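Histone-lysine N-methyltransferase SETMAR (PDB 3BO5) methylates histone H3 on a lysine through its SET domain and, fused to a mariner transposase, takes part in DNA double-strand break repair. Local coordinates at residues 69-74 against 79-84; 103-108 against 113-118. The protein carries 2 engineered substitutions. All coordinates share one frame; numbering follows the deposited sequence.

Interaction 1 (69-74 against 79-84). With ZN (zinc ion), chain D; ZN (zinc ion), chain C.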
loop_
_atom_site.group_PDB
_atom_site.type_symbol
_atom_site.label_atom_id
_atom_site.label_comp_id
_atom_site.label_asym_id
_atom_site.label_seq_id
_atom_site.Cartn_x
_atom_site.Cartn_y
_atom_site.Cartn_z
ATOM N N CYS A 69 22.012 -10.535 -8.142
ATOM C CA CYS A 69 20.837 -11.238 -8.448
ATOM C C CYS A 69 20.379 -10.799 -9.844
ATOM O O CYS A 69 20.077 -9.613 -10.096
ATOM C CB CYS A 69 19.758 -10.876 -7.404
ATOM S SG CYS A 69 20.225 -11.496 -5.803
ATOM N N LEU A 70 20.289 -11.780 -10.691
ATOM C CA LEU A 70 19.798 -11.546 -12.066
ATOM C C LEU A 70 18.849 -12.641 -12.498
ATOM O O LEU A 70 18.917 -13.807 -12.041
ATOM C CB LEU A 70 20.972 -11.388 -13.028
ATOM C CG LEU A 70 21.807 -10.097 -12.866
ATOM C CD1 LEU A 70 23.169 -10.354 -13.517
ATOM C CD2 LEU A 70 21.122 -8.897 -13.462
ATOM N N PRO A 71 17.919 -12.290 -13.409
ATOM C CA PRO A 71 17.015 -13.287 -13.918
ATOM C C PRO A 71 17.716 -14.513 -14.523
ATOM O O PRO A 71 18.761 -14.357 -15.183
ATOM C CB PRO A 71 16.223 -12.519 -14.989
ATOM C CG PRO A 71 16.183 -11.162 -14.552
ATOM C CD PRO A 71 17.633 -10.959 -13.971
ATOM N N GLY A 72 17.221 -15.703 -14.241
ATOM C CA GLY A 72 17.893 -16.872 -14.765
ATOM C C GLY A 72 18.643 -17.594 -13.666
ATOM O O GLY A 72 18.633 -18.837 -13.637
ATOM N N THR A 73 19.276 -16.814 -12.774
ATOM C CA THR A 73 20.129 -17.414 -11.740
ATOM C C THR A 73 19.609 -17.088 -10.324
ATOM O O THR A 73 20.005 -17.694 -9.337
ATOM C CB THR A 73 21.596 -17.016 -11.898
ATOM O OG1 THR A 73 21.700 -15.598 -11.933
ATOM C CG2 THR A 73 22.116 -17.491 -13.264
ATOM N N CYS A 74 18.680 -16.161 -10.245
ATOM C CA CYS A 74 18.150 -15.722 -8.946
ATOM C C CYS A 74 16.748 -16.222 -8.793
ATOM O O CYS A 74 15.873 -15.892 -9.616
ATOM C CB CYS A 74 18.141 -14.199 -8.887
ATOM S SG CYS A 74 17.410 -13.666 -7.315
ATOM N N HIS A 79 10.500 -14.134 -12.804
ATOM C CA HIS A 79 9.729 -13.469 -13.850
ATOM C C HIS A 79 10.372 -12.142 -14.255
ATOM O O HIS A 79 9.704 -11.164 -14.593
ATOM C CB HIS A 79 8.250 -13.374 -13.420
ATOM C CG HIS A 79 7.611 -14.716 -13.273
ATOM N ND1 HIS A 79 7.567 -15.394 -12.071
ATOM C CD2 HIS A 79 7.038 -15.537 -14.185
ATOM C CE1 HIS A 79 6.958 -16.556 -12.239
ATOM N NE2 HIS A 79 6.651 -16.681 -13.517
ATOM N N GLY A 80 11.702 -12.151 -14.291
ATOM C CA GLY A 80 12.441 -11.029 -14.828
ATOM C C GLY A 80 12.630 -10.046 -13.682
ATOM O O GLY A 80 12.187 -10.292 -12.548
ATOM N N GLU A 81 13.289 -8.947 -13.955
ATOM C CA GLU A 81 13.576 -7.978 -12.920
ATOM C C GLU A 81 12.289 -7.280 -12.569
ATOM O O GLU A 81 11.490 -6.996 -13.458
ATOM C CB GLU A 81 14.608 -6.976 -13.385
ATOM C CG GLU A 81 15.994 -7.633 -13.498
ATOM C CD GLU A 81 17.078 -6.584 -13.754
ATOM O OE1 GLU A 81 17.081 -6.030 -14.878
ATOM O OE2 GLU A 81 17.866 -6.272 -12.807
ATOM N N ASN A 82 12.078 -6.994 -11.288
ATOM C CA ASN A 82 10.906 -6.232 -10.917
ATOM C C ASN A 82 11.189 -4.758 -11.054
ATOM O O ASN A 82 10.244 -3.979 -11.348
ATOM C CB ASN A 82 10.564 -6.533 -9.462
ATOM C CG ASN A 82 10.142 -7.933 -9.269
ATOM O OD1 ASN A 82 9.212 -8.425 -9.933
ATOM N ND2 ASN A 82 10.828 -8.643 -8.357
ATOM N N TYR A 83 12.434 -4.377 -10.814
ATOM C CA TYR A 83 12.764 -2.979 -10.708
ATOM C C TYR A 83 13.951 -2.665 -11.602
ATOM O O TYR A 83 14.805 -3.535 -11.873
ATOM C CB TYR A 83 13.157 -2.612 -9.276
ATOM C CG TYR A 83 12.105 -3.072 -8.266
ATOM C CD1 TYR A 83 10.847 -2.445 -8.213
ATOM C CD2 TYR A 83 12.377 -4.138 -7.394
ATOM C CE1 TYR A 83 9.878 -2.824 -7.269
ATOM C CE2 TYR A 83 11.407 -4.521 -6.432
ATOM C CZ TYR A 83 10.167 -3.870 -6.401
ATOM O OH TYR A 83 9.253 -4.267 -5.488
ATOM N N ASP A 84 14.000 -1.401 -12.019
ATOM C CA ASP A 84 15.187 -0.920 -12.700
ATOM C C ASP A 84 16.222 -0.371 -11.767
ATOM O O ASP A 84 16.133 -0.475 -10.548
ATOM C CB ASP A 84 14.837 0.093 -13.816
ATOM C CG ASP A 84 14.318 1.374 -13.315
ATOM O OD1 ASP A 84 14.611 1.776 -12.161
ATOM O OD2 ASP A 84 13.655 2.041 -14.152
HETATM ZN ZN ZN D . 19.247 -13.692 -5.972
HETATM ZN ZN ZN C . 19.093 -10.119 -4.250
#
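Pro-71 rests on Gly-80 and Glu-81 in a small surface contact of the pre-SET region, 137 Å² counted over both sides. Its segment starts at Cys-69, whose thiolate bridges two zinc ions of the triangular cluster. With SG beside the backbone N (chi1 -67°), it bonds the zinc of chain D at 2.4 Å from SG and the zinc of chain C at the same length. Cys-62 and Cys-64 share the first of these ions, and Cys-105, Cys-111 and Cys-115 complete the second. Leu-70 follows with only a loose approach: its branch end CD2 lies 4.2 Å from Glu-81 OE2. The main touch belongs to Pro-71, whose bond to CB is aimed at the other segment. Its ring atom CG sits 3.7 Å from Glu-81 CG and 3.8 Å from Gly-80 CA, so the ring corner meets backbone on one residue and methylene on the next. CD also lies against the CG of Glu-81, and the two side chains cross at a slant. Glu-81 brings that methylene close because CG is anti to its carbonyl carbon (chi1 -71°); its carboxylate makes a long, weak ion pair with Arg-90. Beyond the proline the chain doubles back through Gly-72, and Thr-73 N donates to Leu-70 O at 3.1 Å. That turn returns the chain to Cys-74, whose SG binds the zinc of chain D at 2.3 Å. The two loops thus meet by van der Waals packing beside the metal-bound turn. Both segments are loop, between strands 45-46 and 102-103; farther along, Asn-82 pairs through its backbone with Arg-90, while the side chains of Asn-82 and Tyr-83 lie on Val-102 of strand 102-103.

Interaction 2 (103-108 against 113-118). With ZN (zinc ion), chain C; ZN (zinc ion), chain B.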
loop_
_atom_site.group_PDB
_atom_site.type_symbol
_atom_site.label_atom_id
_atom_site.label_comp_id
_atom_site.label_asym_id
_atom_site.label_seq_id
_atom_site.Cartn_x
_atom_site.Cartn_y
_atom_site.Cartn_z
ATOM N N PHE A 103 8.434 -10.992 -5.996
ATOM C CA PHE A 103 9.174 -11.313 -4.777
ATOM C C PHE A 103 10.399 -10.447 -4.716
ATOM O O PHE A 103 11.128 -10.404 -5.661
ATOM C CB PHE A 103 9.601 -12.787 -4.815
ATOM C CG PHE A 103 8.457 -13.703 -4.646
ATOM C CD1 PHE A 103 8.149 -14.208 -3.368
ATOM C CD2 PHE A 103 7.696 -14.083 -5.761
ATOM C CE1 PHE A 103 7.051 -15.076 -3.191
ATOM C CE2 PHE A 103 6.587 -14.970 -5.589
ATOM C CZ PHE A 103 6.300 -15.444 -4.328
ATOM N N GLU A 104 10.583 -9.743 -3.620
ATOM C CA GLU A 104 11.895 -9.078 -3.339
ATOM C C GLU A 104 12.859 -10.051 -2.669
ATOM O O GLU A 104 12.449 -11.008 -1.981
ATOM C CB GLU A 104 11.707 -7.839 -2.432
ATOM C CG GLU A 104 10.964 -6.768 -3.188
ATOM C CD GLU A 104 11.114 -5.366 -2.568
ATOM O OE1 GLU A 104 11.765 -5.183 -1.495
ATOM O OE2 GLU A 104 10.477 -4.493 -3.204
ATOM N N CYS A 105 14.169 -9.746 -2.795
ATOM C CA CYS A 105 15.139 -10.453 -1.957
ATOM C C CYS A 105 14.841 -10.066 -0.504
ATOM O O CYS A 105 14.292 -9.010 -0.230
ATOM C CB CYS A 105 16.536 -10.129 -2.416
ATOM S SG CYS A 105 16.880 -10.887 -3.940
ATOM N N ASN A 106 15.069 -11.032 0.407
ATOM C CA ASN A 106 14.619 -10.897 1.766
ATOM C C ASN A 106 15.735 -11.048 2.776
ATOM O O ASN A 106 16.889 -10.988 2.437
ATOM C CB ASN A 106 13.425 -11.802 2.034
ATOM C CG ASN A 106 13.786 -13.270 2.046
ATOM O OD1 ASN A 106 14.929 -13.634 2.257
ATOM N ND2 ASN A 106 12.766 -14.142 1.899
ATOM N N VAL A 107 15.356 -11.199 4.047
ATOM C CA VAL A 107 16.402 -11.186 5.082
ATOM C C VAL A 107 17.333 -12.422 4.943
ATOM O O VAL A 107 18.464 -12.423 5.464
ATOM C CB VAL A 107 15.731 -11.112 6.467
ATOM C CG1 VAL A 107 14.956 -12.381 6.776
ATOM C CG2 VAL A 107 16.759 -10.736 7.568
ATOM N N LEU A 108 16.848 -13.455 4.264
ATOM C CA LEU A 108 17.640 -14.656 4.125
ATOM C C LEU A 108 18.479 -14.733 2.868
ATOM O O LEU A 108 19.365 -15.657 2.734
ATOM C CB LEU A 108 16.754 -15.868 4.218
ATOM C CG LEU A 108 16.043 -15.926 5.574
ATOM C CD1 LEU A 108 15.300 -17.250 5.473
ATOM C CD2 LEU A 108 16.993 -15.864 6.788
ATOM N N ASP A 113 22.628 -5.634 0.697
ATOM C CA ASP A 113 21.437 -4.812 0.841
ATOM C C ASP A 113 21.317 -3.820 -0.335
ATOM O O ASP A 113 20.290 -3.144 -0.494
ATOM C CB ASP A 113 21.302 -4.189 2.249
ATOM C CG ASP A 113 20.868 -5.221 3.343
ATOM O OD1 ASP A 113 21.397 -5.102 4.467
ATOM O OD2 ASP A 113 19.994 -6.119 3.114
ATOM N N HIS A 114 22.328 -3.794 -1.211
ATOM C CA HIS A 114 22.308 -3.012 -2.451
ATOM C C HIS A 114 21.665 -3.705 -3.644
ATOM O O HIS A 114 21.586 -3.176 -4.764
ATOM C CB HIS A 114 23.703 -2.496 -2.772
ATOM C CG HIS A 114 24.281 -1.733 -1.626
ATOM N ND1 HIS A 114 25.324 -2.216 -0.857
ATOM C CD2 HIS A 114 23.881 -0.576 -1.040
ATOM C CE1 HIS A 114 25.580 -1.357 0.117
ATOM N NE2 HIS A 114 24.717 -0.355 0.030
ATOM N N CYS A 115 21.203 -4.926 -3.398
ATOM C CA CYS A 115 20.635 -5.680 -4.463
ATOM C C CYS A 115 19.481 -4.852 -5.067
ATOM O O CYS A 115 18.675 -4.293 -4.336
ATOM C CB CYS A 115 20.047 -6.991 -3.892
ATOM S SG CYS A 115 19.143 -7.986 -5.106
ATOM N N ARG A 116 19.410 -4.831 -6.404
ATOM C CA ARG A 116 18.345 -4.092 -7.114
ATOM C C ARG A 116 16.966 -4.649 -6.876
ATOM O O ARG A 116 15.993 -3.937 -7.184
ATOM C CB ARG A 116 18.581 -4.009 -8.621
ATOM C CG ARG A 116 19.702 -2.981 -8.863
ATOM C CD ARG A 116 20.449 -3.278 -10.158
ATOM N NE ARG A 116 19.680 -3.063 -11.379
ATOM C CZ ARG A 116 20.224 -3.155 -12.594
ATOM N NH1 ARG A 116 19.489 -2.950 -13.675
ATOM N NH2 ARG A 116 21.516 -3.456 -12.720
ATOM N N ASN A 117 16.888 -5.861 -6.329
ATOM C CA ASN A 117 15.580 -6.443 -6.033
ATOM C C ASN A 117 15.180 -6.239 -4.572
ATOM O O ASN A 117 14.388 -7.050 -4.051
ATOM C CB ASN A 117 15.530 -7.941 -6.422
ATOM C CG ASN A 117 14.145 -8.472 -6.519
ATOM O OD1 ASN A 117 13.293 -7.834 -7.122
ATOM N ND2 ASN A 117 13.937 -9.686 -6.003
ATOM N N ARG A 118 15.711 -5.185 -3.946
ATOM C CA ARG A 118 15.270 -4.739 -2.591
ATOM C C ARG A 118 14.836 -3.309 -2.769
ATOM O O ARG A 118 15.688 -2.433 -3.011
ATOM C CB ARG A 118 16.425 -4.827 -1.574
ATOM C CG ARG A 118 17.003 -6.229 -1.461
ATOM C CD ARG A 118 18.202 -6.169 -0.591
ATOM N NE ARG A 118 18.855 -7.479 -0.343
ATOM C CZ ARG A 118 18.480 -8.361 0.556
ATOM N NH1 ARG A 118 17.361 -8.201 1.238
ATOM N NH2 ARG A 118 19.243 -9.476 0.725
HETATM ZN ZN ZN C . 19.093 -10.119 -4.250
HETATM ZN ZN ZN B . 16.777 -13.132 -3.253
#
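Asn-117 reaches the 103-108 backbone with its amide, and ND2 donates to Phe-103 O at 2.9 Å with that oxygen close to the amide plane. Having CG anti to the backbone N (chi1 -163°) carries the amide across to this carbonyl. In return, Cys-105 N donates to Asn-117 O at 3.0 Å, reaching it from above the carbonyl plane. Cys-105 and Cys-115 each point toward the opposite segment and share the zinc of chain C, with Cys-105 SG 3.9 Å from Cys-115 SG; Cys-105 SG also bridges to the zinc of chain B, which Cys-62, Cys-76 and Cys-109 complete. Cys-115 SG accepts a second-shell bond from Asn-117 N at 3.3 Å, within the type I turn from Cys-115 to Arg-118. The extended Arg-118 chain passes alongside Cys-105, and its guanidinium sits between Cys-105 CB over one face and Asp-113 OD2 over the other, the latter a long, charge-only pair. At the guanidinium edge, NH1 (3.1 Å) and NH2 (3.3 Å) grip the single oxygen Asn-106 O end-on, both from the same face of that carbonyl; Gln-121 is a further strong polar partner of this side chain. A leucine in its place would probably leave Asn-106 O without its two donors and Asp-113 without its positive mate. Glu-104 packs its CB and CG on Asn-117 O, and its carboxylate is held by Val-120 N and Gln-121 NE2. The contact is buried beside strand 102-103, which runs parallel to strand 217-223; the side chains of Phe-103 and Glu-104 lie on Arg-223 and Val-222 of that strand.

In the fold
From the N terminus, the chain passes strand 45-46 and enters the cysteine-rich pre-SET loops. Interaction 1 closes a short loop holding Cys-76; after strand 102-103, interaction 2 closes another, holding Cys-109 and Cys-111. The two follow in series, neither nested nor crossed, yet their centres are about 11 Å apart and they share the zinc of chain C. They also touch directly: Tyr-83 OH and Glu-104 OE2 lie 2.6 Å apart and Asn-82 ND2 and Asn-117 OD1 2.9 Å, both probable hydrogen bonds. Metal and polar bonds thus join the two loops into one zinc-centred unit, which interaction 2 connects to strand 217-223 of the SET domain.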